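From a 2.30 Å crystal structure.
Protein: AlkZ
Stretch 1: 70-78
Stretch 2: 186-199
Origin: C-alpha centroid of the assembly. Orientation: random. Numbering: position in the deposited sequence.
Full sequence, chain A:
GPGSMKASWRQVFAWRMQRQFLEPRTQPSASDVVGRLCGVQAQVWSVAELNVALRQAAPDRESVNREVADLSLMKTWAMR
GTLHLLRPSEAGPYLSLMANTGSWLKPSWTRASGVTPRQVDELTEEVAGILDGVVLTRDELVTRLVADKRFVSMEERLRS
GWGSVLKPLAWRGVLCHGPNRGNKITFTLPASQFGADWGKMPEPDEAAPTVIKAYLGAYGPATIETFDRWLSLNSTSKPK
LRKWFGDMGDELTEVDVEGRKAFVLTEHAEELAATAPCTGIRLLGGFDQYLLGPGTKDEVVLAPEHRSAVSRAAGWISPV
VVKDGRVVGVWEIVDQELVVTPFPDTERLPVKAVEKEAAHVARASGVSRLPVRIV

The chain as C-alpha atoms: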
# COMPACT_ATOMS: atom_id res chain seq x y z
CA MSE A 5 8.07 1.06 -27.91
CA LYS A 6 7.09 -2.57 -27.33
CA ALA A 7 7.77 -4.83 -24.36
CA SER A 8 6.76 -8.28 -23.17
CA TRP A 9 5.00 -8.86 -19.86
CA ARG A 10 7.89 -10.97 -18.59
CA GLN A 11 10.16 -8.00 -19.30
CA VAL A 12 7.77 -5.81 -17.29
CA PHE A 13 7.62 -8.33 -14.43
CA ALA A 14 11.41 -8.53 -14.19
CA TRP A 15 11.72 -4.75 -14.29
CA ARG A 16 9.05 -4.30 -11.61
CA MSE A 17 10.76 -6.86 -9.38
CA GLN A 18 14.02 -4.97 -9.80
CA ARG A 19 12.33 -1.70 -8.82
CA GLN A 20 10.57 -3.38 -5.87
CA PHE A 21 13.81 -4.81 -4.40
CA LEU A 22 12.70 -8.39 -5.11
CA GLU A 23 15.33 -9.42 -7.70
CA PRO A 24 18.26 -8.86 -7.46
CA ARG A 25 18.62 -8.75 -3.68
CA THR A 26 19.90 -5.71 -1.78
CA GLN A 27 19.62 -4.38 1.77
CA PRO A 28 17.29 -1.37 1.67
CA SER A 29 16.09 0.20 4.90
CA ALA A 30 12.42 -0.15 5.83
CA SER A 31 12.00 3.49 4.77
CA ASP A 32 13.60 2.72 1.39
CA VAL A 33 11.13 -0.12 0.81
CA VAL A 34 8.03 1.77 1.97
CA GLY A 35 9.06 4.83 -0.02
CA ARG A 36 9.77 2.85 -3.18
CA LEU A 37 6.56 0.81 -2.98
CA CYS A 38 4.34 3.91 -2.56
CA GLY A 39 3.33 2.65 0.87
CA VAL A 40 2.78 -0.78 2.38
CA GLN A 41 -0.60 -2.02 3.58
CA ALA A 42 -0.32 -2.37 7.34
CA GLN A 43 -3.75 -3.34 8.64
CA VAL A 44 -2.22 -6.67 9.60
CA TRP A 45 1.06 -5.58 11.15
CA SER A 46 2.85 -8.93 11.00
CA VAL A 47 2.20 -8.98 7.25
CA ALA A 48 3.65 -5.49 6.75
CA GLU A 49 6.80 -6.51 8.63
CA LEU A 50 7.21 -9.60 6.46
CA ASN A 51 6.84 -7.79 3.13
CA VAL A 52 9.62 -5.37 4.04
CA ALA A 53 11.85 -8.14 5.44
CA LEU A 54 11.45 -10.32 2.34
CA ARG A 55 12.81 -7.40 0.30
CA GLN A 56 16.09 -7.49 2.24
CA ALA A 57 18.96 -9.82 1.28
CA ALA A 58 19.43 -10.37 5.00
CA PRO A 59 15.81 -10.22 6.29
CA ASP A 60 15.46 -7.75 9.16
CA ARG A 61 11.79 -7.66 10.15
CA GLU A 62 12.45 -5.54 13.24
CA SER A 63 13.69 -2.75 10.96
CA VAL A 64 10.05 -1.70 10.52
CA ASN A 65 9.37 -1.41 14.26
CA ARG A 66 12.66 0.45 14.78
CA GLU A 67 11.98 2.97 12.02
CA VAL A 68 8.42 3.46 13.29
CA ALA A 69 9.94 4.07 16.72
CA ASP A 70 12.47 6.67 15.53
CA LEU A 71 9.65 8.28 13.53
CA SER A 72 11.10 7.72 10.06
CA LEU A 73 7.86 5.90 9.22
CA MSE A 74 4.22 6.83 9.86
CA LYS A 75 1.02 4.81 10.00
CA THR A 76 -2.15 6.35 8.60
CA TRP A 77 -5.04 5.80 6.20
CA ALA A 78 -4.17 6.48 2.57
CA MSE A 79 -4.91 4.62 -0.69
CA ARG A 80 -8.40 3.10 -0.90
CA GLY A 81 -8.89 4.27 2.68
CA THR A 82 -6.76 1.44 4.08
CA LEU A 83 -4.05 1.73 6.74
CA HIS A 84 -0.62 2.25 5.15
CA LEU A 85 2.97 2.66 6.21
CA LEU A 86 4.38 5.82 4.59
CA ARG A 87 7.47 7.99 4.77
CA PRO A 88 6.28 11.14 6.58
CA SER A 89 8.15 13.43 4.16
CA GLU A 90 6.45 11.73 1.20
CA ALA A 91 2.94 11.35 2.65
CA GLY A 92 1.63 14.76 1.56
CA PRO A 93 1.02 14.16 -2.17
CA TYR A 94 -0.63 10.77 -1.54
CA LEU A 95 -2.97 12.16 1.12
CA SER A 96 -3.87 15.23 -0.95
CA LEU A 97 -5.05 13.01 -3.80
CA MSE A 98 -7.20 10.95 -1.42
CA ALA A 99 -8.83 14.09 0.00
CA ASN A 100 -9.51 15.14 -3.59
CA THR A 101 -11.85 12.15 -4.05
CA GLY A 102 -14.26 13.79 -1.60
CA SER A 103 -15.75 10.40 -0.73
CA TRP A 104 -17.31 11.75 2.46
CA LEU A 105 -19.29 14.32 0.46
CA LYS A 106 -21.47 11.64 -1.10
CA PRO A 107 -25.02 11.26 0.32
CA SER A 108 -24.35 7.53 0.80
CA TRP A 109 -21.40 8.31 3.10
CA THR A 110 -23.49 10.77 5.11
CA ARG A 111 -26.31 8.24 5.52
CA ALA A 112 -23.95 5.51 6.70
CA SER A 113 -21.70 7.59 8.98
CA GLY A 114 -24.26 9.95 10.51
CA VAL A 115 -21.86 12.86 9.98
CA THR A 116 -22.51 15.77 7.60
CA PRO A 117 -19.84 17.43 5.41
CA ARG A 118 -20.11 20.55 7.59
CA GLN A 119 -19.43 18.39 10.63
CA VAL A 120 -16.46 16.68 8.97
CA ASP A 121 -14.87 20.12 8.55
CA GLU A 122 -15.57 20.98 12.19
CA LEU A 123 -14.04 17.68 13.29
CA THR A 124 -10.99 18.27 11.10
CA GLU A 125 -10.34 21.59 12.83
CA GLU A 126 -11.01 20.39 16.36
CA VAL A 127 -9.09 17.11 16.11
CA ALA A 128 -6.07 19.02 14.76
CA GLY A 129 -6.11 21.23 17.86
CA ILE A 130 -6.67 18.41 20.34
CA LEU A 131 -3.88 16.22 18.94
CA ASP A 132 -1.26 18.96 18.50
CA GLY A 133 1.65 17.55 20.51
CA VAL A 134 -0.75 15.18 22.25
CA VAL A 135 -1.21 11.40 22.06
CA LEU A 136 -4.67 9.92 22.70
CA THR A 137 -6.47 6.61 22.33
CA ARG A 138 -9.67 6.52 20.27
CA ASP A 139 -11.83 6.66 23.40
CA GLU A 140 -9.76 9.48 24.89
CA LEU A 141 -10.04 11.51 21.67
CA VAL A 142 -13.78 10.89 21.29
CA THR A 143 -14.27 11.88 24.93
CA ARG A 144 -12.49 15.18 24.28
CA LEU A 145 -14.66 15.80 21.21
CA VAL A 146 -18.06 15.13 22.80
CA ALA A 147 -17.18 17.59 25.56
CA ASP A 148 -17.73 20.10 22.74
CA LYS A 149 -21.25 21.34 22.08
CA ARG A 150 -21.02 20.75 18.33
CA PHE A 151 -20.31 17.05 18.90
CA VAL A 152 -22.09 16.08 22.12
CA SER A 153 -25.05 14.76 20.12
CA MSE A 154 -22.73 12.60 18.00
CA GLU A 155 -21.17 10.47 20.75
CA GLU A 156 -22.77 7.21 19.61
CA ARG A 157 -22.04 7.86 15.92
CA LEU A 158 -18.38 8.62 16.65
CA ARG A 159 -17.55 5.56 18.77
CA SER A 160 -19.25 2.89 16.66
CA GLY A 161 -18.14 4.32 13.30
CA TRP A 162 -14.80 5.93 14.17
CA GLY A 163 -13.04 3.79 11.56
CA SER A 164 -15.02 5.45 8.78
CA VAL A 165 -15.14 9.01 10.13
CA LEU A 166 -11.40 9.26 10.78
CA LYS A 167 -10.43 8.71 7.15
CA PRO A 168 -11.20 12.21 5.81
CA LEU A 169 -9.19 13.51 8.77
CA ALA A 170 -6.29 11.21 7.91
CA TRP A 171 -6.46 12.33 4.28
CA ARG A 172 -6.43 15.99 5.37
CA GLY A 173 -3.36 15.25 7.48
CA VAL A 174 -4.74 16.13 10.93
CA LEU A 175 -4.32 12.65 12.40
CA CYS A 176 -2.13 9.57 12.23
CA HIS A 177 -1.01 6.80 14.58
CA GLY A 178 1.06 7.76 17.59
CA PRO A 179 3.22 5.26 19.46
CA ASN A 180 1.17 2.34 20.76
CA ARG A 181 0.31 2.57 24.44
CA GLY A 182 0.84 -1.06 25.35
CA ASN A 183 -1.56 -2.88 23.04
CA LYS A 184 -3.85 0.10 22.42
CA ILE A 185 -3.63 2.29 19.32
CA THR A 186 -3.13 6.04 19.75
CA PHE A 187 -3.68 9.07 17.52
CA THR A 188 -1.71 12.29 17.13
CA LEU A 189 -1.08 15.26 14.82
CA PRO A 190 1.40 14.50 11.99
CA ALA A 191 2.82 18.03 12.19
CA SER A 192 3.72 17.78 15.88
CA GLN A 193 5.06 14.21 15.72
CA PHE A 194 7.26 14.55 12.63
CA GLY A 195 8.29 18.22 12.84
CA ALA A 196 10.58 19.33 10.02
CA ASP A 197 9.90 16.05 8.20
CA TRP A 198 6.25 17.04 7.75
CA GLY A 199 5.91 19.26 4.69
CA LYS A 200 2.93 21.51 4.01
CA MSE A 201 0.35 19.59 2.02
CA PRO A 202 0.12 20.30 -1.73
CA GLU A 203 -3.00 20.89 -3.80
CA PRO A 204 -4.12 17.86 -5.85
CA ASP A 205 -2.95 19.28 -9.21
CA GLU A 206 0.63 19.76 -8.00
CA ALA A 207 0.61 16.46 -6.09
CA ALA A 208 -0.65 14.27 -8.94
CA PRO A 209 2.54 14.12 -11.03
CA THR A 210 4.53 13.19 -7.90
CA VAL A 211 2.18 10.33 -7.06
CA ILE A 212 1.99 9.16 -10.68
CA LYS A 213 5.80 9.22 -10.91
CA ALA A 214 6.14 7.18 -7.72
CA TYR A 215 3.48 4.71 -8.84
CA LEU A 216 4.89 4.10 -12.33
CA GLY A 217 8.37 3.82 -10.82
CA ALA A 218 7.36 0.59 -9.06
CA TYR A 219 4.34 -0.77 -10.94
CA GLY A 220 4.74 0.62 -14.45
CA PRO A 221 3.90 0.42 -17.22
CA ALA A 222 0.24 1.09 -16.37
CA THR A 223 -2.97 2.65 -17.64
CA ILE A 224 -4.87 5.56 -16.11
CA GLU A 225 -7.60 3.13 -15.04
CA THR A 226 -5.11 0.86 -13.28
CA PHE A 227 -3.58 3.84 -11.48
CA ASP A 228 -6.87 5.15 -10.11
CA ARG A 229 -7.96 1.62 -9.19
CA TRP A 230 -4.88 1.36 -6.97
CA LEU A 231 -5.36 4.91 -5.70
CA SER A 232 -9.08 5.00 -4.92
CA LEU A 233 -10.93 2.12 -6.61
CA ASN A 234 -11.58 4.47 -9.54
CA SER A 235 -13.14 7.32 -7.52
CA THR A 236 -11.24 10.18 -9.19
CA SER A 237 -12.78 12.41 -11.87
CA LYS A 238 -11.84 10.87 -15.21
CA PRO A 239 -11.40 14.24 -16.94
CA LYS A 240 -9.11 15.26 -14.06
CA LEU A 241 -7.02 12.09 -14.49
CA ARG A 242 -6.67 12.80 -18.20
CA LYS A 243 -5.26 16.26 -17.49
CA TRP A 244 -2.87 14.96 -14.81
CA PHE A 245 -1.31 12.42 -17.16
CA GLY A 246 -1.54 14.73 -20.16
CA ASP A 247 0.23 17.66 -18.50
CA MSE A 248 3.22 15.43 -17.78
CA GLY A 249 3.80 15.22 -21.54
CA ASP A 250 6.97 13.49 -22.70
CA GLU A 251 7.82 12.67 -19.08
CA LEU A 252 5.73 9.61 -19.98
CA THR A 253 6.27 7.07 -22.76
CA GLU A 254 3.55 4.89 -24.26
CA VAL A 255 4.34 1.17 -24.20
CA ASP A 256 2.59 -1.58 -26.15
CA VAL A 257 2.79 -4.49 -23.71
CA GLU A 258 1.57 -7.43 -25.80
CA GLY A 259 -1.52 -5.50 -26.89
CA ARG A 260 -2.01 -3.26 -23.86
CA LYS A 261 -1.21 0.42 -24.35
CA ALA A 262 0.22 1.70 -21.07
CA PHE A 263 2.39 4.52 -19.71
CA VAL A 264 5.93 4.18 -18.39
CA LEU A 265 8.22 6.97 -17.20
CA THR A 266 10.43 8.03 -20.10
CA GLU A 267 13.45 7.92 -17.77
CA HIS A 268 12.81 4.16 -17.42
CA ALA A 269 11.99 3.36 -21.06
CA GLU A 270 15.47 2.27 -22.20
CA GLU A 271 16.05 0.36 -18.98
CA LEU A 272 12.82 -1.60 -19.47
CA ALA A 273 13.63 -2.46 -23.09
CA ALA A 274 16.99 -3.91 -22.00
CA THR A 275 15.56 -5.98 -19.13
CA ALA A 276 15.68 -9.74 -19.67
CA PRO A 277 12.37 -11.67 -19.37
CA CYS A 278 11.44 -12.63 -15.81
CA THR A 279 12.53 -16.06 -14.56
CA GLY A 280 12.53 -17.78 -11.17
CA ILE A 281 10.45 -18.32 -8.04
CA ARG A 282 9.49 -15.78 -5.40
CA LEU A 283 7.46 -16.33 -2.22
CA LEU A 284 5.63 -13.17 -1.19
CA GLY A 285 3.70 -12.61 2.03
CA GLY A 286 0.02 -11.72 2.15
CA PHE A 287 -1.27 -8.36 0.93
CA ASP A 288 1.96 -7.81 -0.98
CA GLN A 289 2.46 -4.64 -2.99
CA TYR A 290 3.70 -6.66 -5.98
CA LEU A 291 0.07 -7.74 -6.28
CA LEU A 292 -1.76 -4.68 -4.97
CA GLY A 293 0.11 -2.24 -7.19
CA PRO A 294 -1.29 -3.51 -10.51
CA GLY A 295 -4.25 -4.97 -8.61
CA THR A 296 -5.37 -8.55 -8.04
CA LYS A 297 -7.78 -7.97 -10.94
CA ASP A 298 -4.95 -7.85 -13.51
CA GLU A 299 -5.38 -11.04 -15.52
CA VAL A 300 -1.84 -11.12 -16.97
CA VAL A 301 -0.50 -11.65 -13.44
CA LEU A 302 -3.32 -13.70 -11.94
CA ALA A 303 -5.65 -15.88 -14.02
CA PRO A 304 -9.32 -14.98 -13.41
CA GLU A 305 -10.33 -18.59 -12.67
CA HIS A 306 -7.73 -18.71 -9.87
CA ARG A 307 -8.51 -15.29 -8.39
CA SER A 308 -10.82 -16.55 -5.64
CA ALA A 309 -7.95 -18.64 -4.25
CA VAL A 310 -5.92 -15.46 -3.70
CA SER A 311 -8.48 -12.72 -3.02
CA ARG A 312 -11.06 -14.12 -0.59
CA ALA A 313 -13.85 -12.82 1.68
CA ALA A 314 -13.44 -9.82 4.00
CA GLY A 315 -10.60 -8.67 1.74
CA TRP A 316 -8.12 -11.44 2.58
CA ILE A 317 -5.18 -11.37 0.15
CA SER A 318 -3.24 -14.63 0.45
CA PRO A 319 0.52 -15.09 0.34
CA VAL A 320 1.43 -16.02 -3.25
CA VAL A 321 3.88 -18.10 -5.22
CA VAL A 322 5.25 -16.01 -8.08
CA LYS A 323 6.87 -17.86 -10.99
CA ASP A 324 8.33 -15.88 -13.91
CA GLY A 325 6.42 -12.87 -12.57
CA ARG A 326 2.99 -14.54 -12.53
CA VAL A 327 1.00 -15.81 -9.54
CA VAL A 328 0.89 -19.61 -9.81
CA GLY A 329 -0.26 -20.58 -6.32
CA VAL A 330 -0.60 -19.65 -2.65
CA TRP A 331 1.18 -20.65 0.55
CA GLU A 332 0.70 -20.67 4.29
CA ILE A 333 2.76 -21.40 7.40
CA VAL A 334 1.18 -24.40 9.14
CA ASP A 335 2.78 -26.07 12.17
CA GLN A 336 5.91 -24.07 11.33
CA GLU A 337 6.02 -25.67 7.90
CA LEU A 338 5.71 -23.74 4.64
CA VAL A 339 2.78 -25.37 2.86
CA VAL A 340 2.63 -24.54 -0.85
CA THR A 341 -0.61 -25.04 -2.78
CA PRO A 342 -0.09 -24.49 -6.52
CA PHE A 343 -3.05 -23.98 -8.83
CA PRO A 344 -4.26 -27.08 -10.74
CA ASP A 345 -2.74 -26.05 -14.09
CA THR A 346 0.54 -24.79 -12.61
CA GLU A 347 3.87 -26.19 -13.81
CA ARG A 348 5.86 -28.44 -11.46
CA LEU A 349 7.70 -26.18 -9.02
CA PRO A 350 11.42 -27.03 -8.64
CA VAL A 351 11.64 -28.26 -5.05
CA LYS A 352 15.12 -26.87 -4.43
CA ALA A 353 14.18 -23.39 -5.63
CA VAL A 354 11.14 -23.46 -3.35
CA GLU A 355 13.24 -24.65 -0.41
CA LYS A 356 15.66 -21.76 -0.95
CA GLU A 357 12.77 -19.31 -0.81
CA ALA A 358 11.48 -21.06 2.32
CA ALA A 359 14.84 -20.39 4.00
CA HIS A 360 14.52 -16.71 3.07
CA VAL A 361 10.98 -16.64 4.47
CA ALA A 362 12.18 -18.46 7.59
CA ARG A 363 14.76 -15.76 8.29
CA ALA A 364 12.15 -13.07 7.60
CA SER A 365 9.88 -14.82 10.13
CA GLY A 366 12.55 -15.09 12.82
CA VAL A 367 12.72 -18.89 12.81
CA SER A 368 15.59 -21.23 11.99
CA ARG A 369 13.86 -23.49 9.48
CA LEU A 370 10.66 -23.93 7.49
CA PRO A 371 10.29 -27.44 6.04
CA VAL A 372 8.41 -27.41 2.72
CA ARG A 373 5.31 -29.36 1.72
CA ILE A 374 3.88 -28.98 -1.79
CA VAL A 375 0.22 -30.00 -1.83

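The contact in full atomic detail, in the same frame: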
# COMPACT_ATOMS: atom_id res chain seq x y z
N ASP A 70 11.68 5.45 15.70
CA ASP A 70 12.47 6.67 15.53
C ASP A 70 11.78 7.65 14.57
O ASP A 70 12.39 8.62 14.12
CB ASP A 70 13.91 6.36 15.07
CG ASP A 70 13.97 5.69 13.69
OD1 ASP A 70 13.12 5.96 12.82
OD2 ASP A 70 14.92 4.89 13.48
N LEU A 71 10.52 7.36 14.25
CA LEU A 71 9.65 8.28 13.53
C LEU A 71 10.11 8.58 12.11
O LEU A 71 9.87 9.67 11.59
CB LEU A 71 9.51 9.59 14.31
CG LEU A 71 9.05 9.45 15.77
CD1 LEU A 71 9.09 10.80 16.47
CD2 LEU A 71 7.66 8.85 15.85
N SER A 72 10.77 7.61 11.48
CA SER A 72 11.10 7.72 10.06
C SER A 72 10.01 7.07 9.21
O SER A 72 10.03 7.14 7.99
CB SER A 72 12.47 7.10 9.76
OG SER A 72 12.55 5.76 10.19
N LEU A 73 9.04 6.45 9.88
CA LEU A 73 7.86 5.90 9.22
C LEU A 73 6.60 6.31 9.98
O LEU A 73 6.63 6.43 11.20
CB LEU A 73 7.93 4.37 9.13
CG LEU A 73 8.89 3.79 8.09
CD1 LEU A 73 8.89 2.27 8.18
CD2 LEU A 73 8.51 4.22 6.69
N MSE A 74 5.51 6.51 9.25
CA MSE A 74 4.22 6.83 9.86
C MSE A 74 3.18 5.79 9.47
O MSE A 74 3.32 5.11 8.45
CB MSE A 74 3.76 8.24 9.45
CG MSE A 74 2.95 8.30 8.16
SE MSE A 74 2.50 10.14 7.65
CE MSE A 74 1.15 10.55 8.99
N LYS A 75 2.16 5.66 10.30
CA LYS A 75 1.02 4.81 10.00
C LYS A 75 -0.23 5.67 9.92
O LYS A 75 -0.57 6.38 10.87
CB LYS A 75 0.86 3.71 11.05
CG LYS A 75 2.03 2.75 11.13
CD LYS A 75 1.91 1.81 12.32
CE LYS A 75 0.71 0.90 12.21
NZ LYS A 75 0.68 -0.12 13.30
N THR A 76 -0.92 5.60 8.79
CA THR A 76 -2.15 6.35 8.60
C THR A 76 -2.95 5.76 7.45
O THR A 76 -2.48 4.87 6.74
CB THR A 76 -1.86 7.85 8.34
OG1 THR A 76 -3.08 8.60 8.44
CG2 THR A 76 -1.23 8.06 6.96
N TRP A 77 -4.16 6.27 7.27
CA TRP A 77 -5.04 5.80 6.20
C TRP A 77 -4.77 6.59 4.93
O TRP A 77 -4.78 7.82 4.95
CB TRP A 77 -6.50 5.92 6.63
CG TRP A 77 -6.82 5.01 7.78
CD1 TRP A 77 -7.46 3.81 7.71
CD2 TRP A 77 -6.50 5.23 9.16
NE1 TRP A 77 -7.57 3.26 8.97
CE2 TRP A 77 -6.99 4.11 9.87
CE3 TRP A 77 -5.86 6.25 9.86
CZ2 TRP A 77 -6.85 4.00 11.26
CZ3 TRP A 77 -5.72 6.13 11.23
CH2 TRP A 77 -6.22 5.02 11.91
N ALA A 78 -4.52 5.87 3.85
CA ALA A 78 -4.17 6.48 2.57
C ALA A 78 -4.97 5.83 1.43
O ALA A 78 -6.20 5.94 1.40
CB ALA A 78 -2.67 6.37 2.32
N THR A 186 -2.99 4.63 19.42
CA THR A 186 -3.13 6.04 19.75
C THR A 186 -3.14 6.89 18.49
O THR A 186 -2.70 6.44 17.43
CB THR A 186 -1.98 6.53 20.65
OG1 THR A 186 -0.74 6.47 19.93
CG2 THR A 186 -1.88 5.70 21.92
N PHE A 187 -3.64 8.12 18.62
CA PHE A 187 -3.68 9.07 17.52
C PHE A 187 -2.93 10.34 17.89
O PHE A 187 -2.88 10.71 19.07
CB PHE A 187 -5.13 9.41 17.15
CG PHE A 187 -5.92 8.24 16.66
CD1 PHE A 187 -5.89 7.88 15.32
CD2 PHE A 187 -6.71 7.50 17.52
CE1 PHE A 187 -6.62 6.80 14.86
CE2 PHE A 187 -7.45 6.43 17.06
CZ PHE A 187 -7.40 6.08 15.73
N THR A 188 -2.36 11.01 16.90
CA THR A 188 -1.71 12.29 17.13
C THR A 188 -1.64 13.11 15.84
O THR A 188 -1.99 12.62 14.76
CB THR A 188 -0.29 12.11 17.72
OG1 THR A 188 0.16 13.35 18.28
CG2 THR A 188 0.70 11.63 16.66
N LEU A 189 -1.21 14.36 15.97
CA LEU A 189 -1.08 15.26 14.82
C LEU A 189 0.24 15.01 14.09
O LEU A 189 1.30 15.07 14.71
CB LEU A 189 -1.16 16.72 15.29
CG LEU A 189 -1.19 17.79 14.20
CD1 LEU A 189 -2.53 17.80 13.49
CD2 LEU A 189 -0.89 19.15 14.79
N PRO A 190 0.17 14.73 12.77
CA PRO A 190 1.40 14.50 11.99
C PRO A 190 2.42 15.64 12.11
O PRO A 190 3.62 15.38 12.22
CB PRO A 190 0.87 14.40 10.55
CG PRO A 190 -0.51 13.87 10.71
CD PRO A 190 -1.04 14.47 11.97
N ALA A 191 1.94 16.87 12.11
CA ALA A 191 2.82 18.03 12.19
C ALA A 191 3.65 18.04 13.47
O ALA A 191 4.84 18.33 13.44
CB ALA A 191 2.01 19.32 12.07
N SER A 192 3.03 17.73 14.60
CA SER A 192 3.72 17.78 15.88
C SER A 192 4.63 16.57 16.10
O SER A 192 5.66 16.67 16.76
CB SER A 192 2.72 17.90 17.04
OG SER A 192 1.97 16.71 17.21
N GLN A 193 4.26 15.43 15.53
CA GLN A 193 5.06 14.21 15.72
C GLN A 193 6.30 14.18 14.83
O GLN A 193 7.34 13.68 15.25
CB GLN A 193 4.21 12.96 15.45
CG GLN A 193 4.97 11.67 15.65
CD GLN A 193 4.06 10.46 15.80
OE1 GLN A 193 4.01 9.84 16.86
NE2 GLN A 193 3.35 10.12 14.73
N PHE A 194 6.19 14.70 13.61
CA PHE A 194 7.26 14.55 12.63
C PHE A 194 8.04 15.84 12.36
O PHE A 194 9.06 15.82 11.68
CB PHE A 194 6.67 14.01 11.33
CG PHE A 194 6.02 12.66 11.49
CD1 PHE A 194 6.80 11.54 11.76
CD2 PHE A 194 4.65 12.52 11.38
CE1 PHE A 194 6.21 10.30 11.92
CE2 PHE A 194 4.06 11.27 11.53
CZ PHE A 194 4.84 10.17 11.81
N GLY A 195 7.56 16.96 12.91
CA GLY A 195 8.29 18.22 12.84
C GLY A 195 8.73 18.62 11.44
O GLY A 195 7.92 18.73 10.52
N ALA A 196 10.03 18.84 11.28
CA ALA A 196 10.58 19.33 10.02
C ALA A 196 10.43 18.32 8.88
O ALA A 196 10.60 18.67 7.72
CB ALA A 196 12.04 19.69 10.20
N ASP A 197 10.13 17.07 9.22
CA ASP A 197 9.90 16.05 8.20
C ASP A 197 8.49 16.13 7.60
O ASP A 197 8.22 15.50 6.59
CB ASP A 197 10.12 14.65 8.78
CG ASP A 197 11.58 14.32 8.97
OD1 ASP A 197 12.40 14.71 8.11
OD2 ASP A 197 11.92 13.69 9.99
N TRP A 198 7.61 16.89 8.24
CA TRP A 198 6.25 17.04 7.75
C TRP A 198 6.11 18.31 6.92
O TRP A 198 6.04 19.41 7.46
CB TRP A 198 5.25 17.07 8.91
CG TRP A 198 3.83 17.09 8.46
CD1 TRP A 198 2.98 18.16 8.47
CD2 TRP A 198 3.08 15.99 7.93
NE1 TRP A 198 1.75 17.79 7.98
CE2 TRP A 198 1.78 16.47 7.64
CE3 TRP A 198 3.38 14.65 7.67
CZ2 TRP A 198 0.79 15.65 7.11
CZ3 TRP A 198 2.39 13.84 7.14
CH2 TRP A 198 1.11 14.34 6.87
N GLY A 199 6.06 18.14 5.60
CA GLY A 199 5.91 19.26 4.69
C GLY A 199 4.47 19.70 4.61
O GLY A 199 3.55 18.94 4.90
O HOH W 1 10.22 12.60 11.41

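The contact between residues 70-78 and 186-199 buries 388 Å², both sides summed, and is made almost entirely by apolar side chains; no direct hydrogen bond crosses it. Met74, a selenomethionine at the start of a short strand, points toward the second stretch and meets three of its residues. Met74 CB lies 3.2 Å from CZ of Phe194, a tight approach, while Met74 CE reaches CG of Pro190 at 4.1 Å. A long, unbranched side chain suits this position, since it can run past the tip of one ring and still touch another residue beyond it.

The selenium adds two contacts with aromatic rings. Met74 SE sits 5.0 Å from the centroid of the six-membered ring of Trp198, at the ring edge, and 3.7 Å from Trp198 CZ3. Its approach to Phe194 is oblique, 5.1 Å from Met74 SE to the centroid of the Phe194 ring. Phe194 leaves its backbone sideways, but with chi1 in the m well the end of its side chain comes nearer the first stretch, and the residue is buried.

Leu71, partly exposed, packs against Phe194 and Gln193. Leu71 CB is 4.1 Å from CE1 of Phe194, and Leu71 CD1 lies 3.6 Å from the backbone O of Gln193, whose aliphatic CG is 3.9 Å from Leu71 CD2. Gln193 thus offers methylene carbon to the leucine while its amide NE2 is hydrogen-bonded elsewhere in the structure. A separate aromatic contact joins the two strands, with CH2 of Trp77 3.5 Å from CE1 of Phe187, at the edge of the phenylalanine ring.

The polar link is indirect. Water 1 is within hydrogen-bonding distance of both Leu71 O (3.0 Å) and Asp197 OD2 (2.5 Å) and so links the stretches. Leu71 O also lies at the edge of the Phe194 ring, 3.6 Å from Phe194 CD1.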